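Local atomic coordinates of putative PLP-dependent aminotransferase (Bacillus cereus ATCC 10987, PDB entry 3JU7), a protein that probably binds pyridoxal phosphate and acts as a transaminase of the DegT/DnrJ/EryC1 family. Residues K358-V361 against E362-I366. Residues are numbered along the deposited sequence; the frame is centred on the assembly and turned at random.
Sequences KEIV and EQIVI
Lys358 O receives the backbone N-H of Glu362 at 3.0 Å, the first of four successive i to i+4 bonds that identify this as the opening of the alpha-helix 358-368. Glu359 repeats the pattern: its O takes Gln363 N, also at 3.0 Å. One residue on, Ile360 O accepts from Ile364 N at 3.1 Å, a less straight bond (158° at the hydrogen). The two isoleucines also meet through side chains: a chi1 of -69° sets CG1 of Ile360 opposite the carbonyl carbon and leaves CG2 opposite the backbone N, where Ile360 CG2 lies 4.1 Å from Ile364 CD1. Val361 O forms the shortest bond of the series, 2.7 Å to Val365 N. Val361 CG1 lies 3.9 Å from Val365 CG2, the two valines being side by side and pointing alike. Val361 and Ile364 both pack on Tyr264 of helix 250-270, and Val361 reaches Leu267 as well, while Val365 touches Leu273 and Ile360 and Gln363 touch Ile5. Hydrogen bonding across the contact is thus all main-chain, and side chains pack on each other through the Ile360-Ile364 and Val361-Val365 methyl pairs, consistent with an amphipathic helix that meets helix 250-270 through Val361 and Ile364.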
ATOM      1  N   LYS A 358       8.770  18.769  30.732  1.00 29.57           N
ATOM      2  CA  LYS A 358       7.804  19.698  31.307  1.00 30.80           C
ATOM      3  C   LYS A 358       8.184  21.147  31.011  1.00 31.09           C
ATOM      4  O   LYS A 358       7.308  22.011  30.806  1.00 30.79           O
ATOM      5  CB  LYS A 358       7.653  19.492  32.808  1.00 31.34           C
ATOM      6  CG  LYS A 358       6.503  20.277  33.409  1.00 36.89           C
ATOM      7  CD  LYS A 358       6.199  19.864  34.847  1.00 42.13           C
ATOM      8  CE  LYS A 358       4.921  20.524  35.371  1.00 43.68           C
ATOM      9  NZ  LYS A 358       4.361  19.814  36.568  1.00 42.57           N
ATOM     10  N   GLU A 359       9.480  21.425  30.978  1.00 31.55           N
ATOM     11  CA  GLU A 359       9.927  22.786  30.670  1.00 34.32           C
ATOM     12  C   GLU A 359       9.624  23.142  29.210  1.00 32.38           C
ATOM     13  O   GLU A 359       9.380  24.303  28.903  1.00 29.36           O
ATOM     14  CB  GLU A 359      11.408  23.056  31.047  1.00 35.42           C
ATOM     15  CG  GLU A 359      12.448  22.028  30.549  1.00 48.51           C
ATOM     16  CD  GLU A 359      12.674  20.819  31.499  1.00 58.44           C
ATOM     17  OE1 GLU A 359      12.063  20.789  32.597  1.00 61.28           O
ATOM     18  OE2 GLU A 359      13.476  19.906  31.144  1.00 62.32           O
ATOM     19  N   ILE A 360       9.592  22.149  28.319  1.00 33.26           N
ATOM     20  CA  ILE A 360       9.208  22.428  26.928  1.00 30.64           C
ATOM     21  C   ILE A 360       7.720  22.758  26.827  1.00 29.37           C
ATOM     22  O   ILE A 360       7.371  23.750  26.191  1.00 28.57           O
ATOM     23  CB  ILE A 360       9.633  21.326  25.973  1.00 31.20           C
ATOM     24  CG1 ILE A 360      11.158  21.322  25.864  1.00 31.74           C
ATOM     25  CG2 ILE A 360       9.032  21.543  24.582  1.00 27.37           C
ATOM     26  CD1 ILE A 360      11.706  20.088  25.187  1.00 32.94           C
ATOM     27  N   VAL A 361       6.854  21.985  27.486  1.00 28.27           N
ATOM     28  CA  VAL A 361       5.411  22.320  27.510  1.00 29.39           C
ATOM     29  C   VAL A 361       5.203  23.766  28.035  1.00 29.28           C
ATOM     30  O   VAL A 361       4.512  24.575  27.410  1.00 25.93           O
ATOM     31  CB  VAL A 361       4.584  21.331  28.371  1.00 29.98           C
ATOM     32  CG1 VAL A 361       3.123  21.675  28.323  1.00 27.21           C
ATOM     33  CG2 VAL A 361       4.787  19.891  27.910  1.00 26.60           C
ATOM     34  N   GLU A 362       5.840  24.070  29.165  1.00 30.67           N
ATOM     35  CA  GLU A 362       5.798  25.406  29.768  1.00 31.90           C
ATOM     36  C   GLU A 362       6.199  26.522  28.786  1.00 31.33           C
ATOM     37  O   GLU A 362       5.463  27.489  28.641  1.00 29.19           O
ATOM     38  CB  GLU A 362       6.638  25.459  31.047  1.00 32.33           C
ATOM     39  CG  GLU A 362       6.648  26.831  31.761  1.00 39.76           C
ATOM     40  CD  GLU A 362       7.251  26.805  33.171  1.00 42.46           C
ATOM     41  OE1 GLU A 362       8.077  25.927  33.511  1.00 45.62           O
ATOM     42  OE2 GLU A 362       6.895  27.696  33.948  1.00 50.59           O
ATOM     43  N   GLN A 363       7.344  26.388  28.113  1.00 31.02           N
ATOM     44  CA  GLN A 363       7.692  27.319  27.039  1.00 31.67           C
ATOM     45  C   GLN A 363       6.470  27.557  26.189  1.00 29.66           C
ATOM     46  O   GLN A 363       6.077  28.686  25.961  1.00 28.99           O
ATOM     47  CB  GLN A 363       8.749  26.750  26.077  1.00 34.31           C
ATOM     48  CG  GLN A 363      10.223  26.782  26.494  1.00 41.46           C
ATOM     49  CD  GLN A 363      11.178  26.480  25.305  1.00 53.05           C
ATOM     50  OE1 GLN A 363      10.992  26.999  24.192  1.00 63.16           O
ATOM     51  NE2 GLN A 363      12.202  25.657  25.549  1.00 47.62           N
ATOM     52  N   ILE A 364       5.880  26.463  25.714  1.00 29.66           N
ATOM     53  CA  ILE A 364       4.822  26.515  24.716  1.00 28.23           C
ATOM     54  C   ILE A 364       3.603  27.206  25.287  1.00 28.12           C
ATOM     55  O   ILE A 364       3.110  28.177  24.725  1.00 27.50           O
ATOM     56  CB  ILE A 364       4.477  25.090  24.191  1.00 29.08           C
ATOM     57  CG1 ILE A 364       5.645  24.535  23.351  1.00 28.48           C
ATOM     58  CG2 ILE A 364       3.199  25.087  23.358  1.00 22.12           C
ATOM     59  CD1 ILE A 364       5.529  23.024  23.021  1.00 23.38           C
ATOM     60  N   VAL A 365       3.134  26.708  26.418  1.00 28.91           N
ATOM     61  CA  VAL A 365       1.945  27.252  27.042  1.00 29.47           C
ATOM     62  C   VAL A 365       2.133  28.721  27.362  1.00 30.96           C
ATOM     63  O   VAL A 365       1.238  29.509  27.097  1.00 31.52           O
ATOM     64  CB  VAL A 365       1.538  26.458  28.292  1.00 30.10           C
ATOM     65  CG1 VAL A 365       0.408  27.180  29.032  1.00 29.97           C
ATOM     66  CG2 VAL A 365       1.128  25.012  27.884  1.00 24.03           C
ATOM     67  N   ILE A 366       3.298  29.088  27.898  1.00 32.34           N
ATOM     68  CA  ILE A 366       3.627  30.495  28.174  1.00 33.17           C
ATOM     69  C   ILE A 366       3.524  31.378  26.929  1.00 35.09           C
ATOM     70  O   ILE A 366       3.027  32.493  27.004  1.00 36.26           O
ATOM     71  CB  ILE A 366       5.024  30.641  28.806  1.00 32.15           C
ATOM     72  CG1 ILE A 366       4.985  30.164  30.257  1.00 30.64           C
ATOM     73  CG2 ILE A 366       5.478  32.090  28.771  1.00 31.63           C
ATOM     74  CD1 ILE A 366       6.327  30.135  30.927  1.00 28.89           C
TER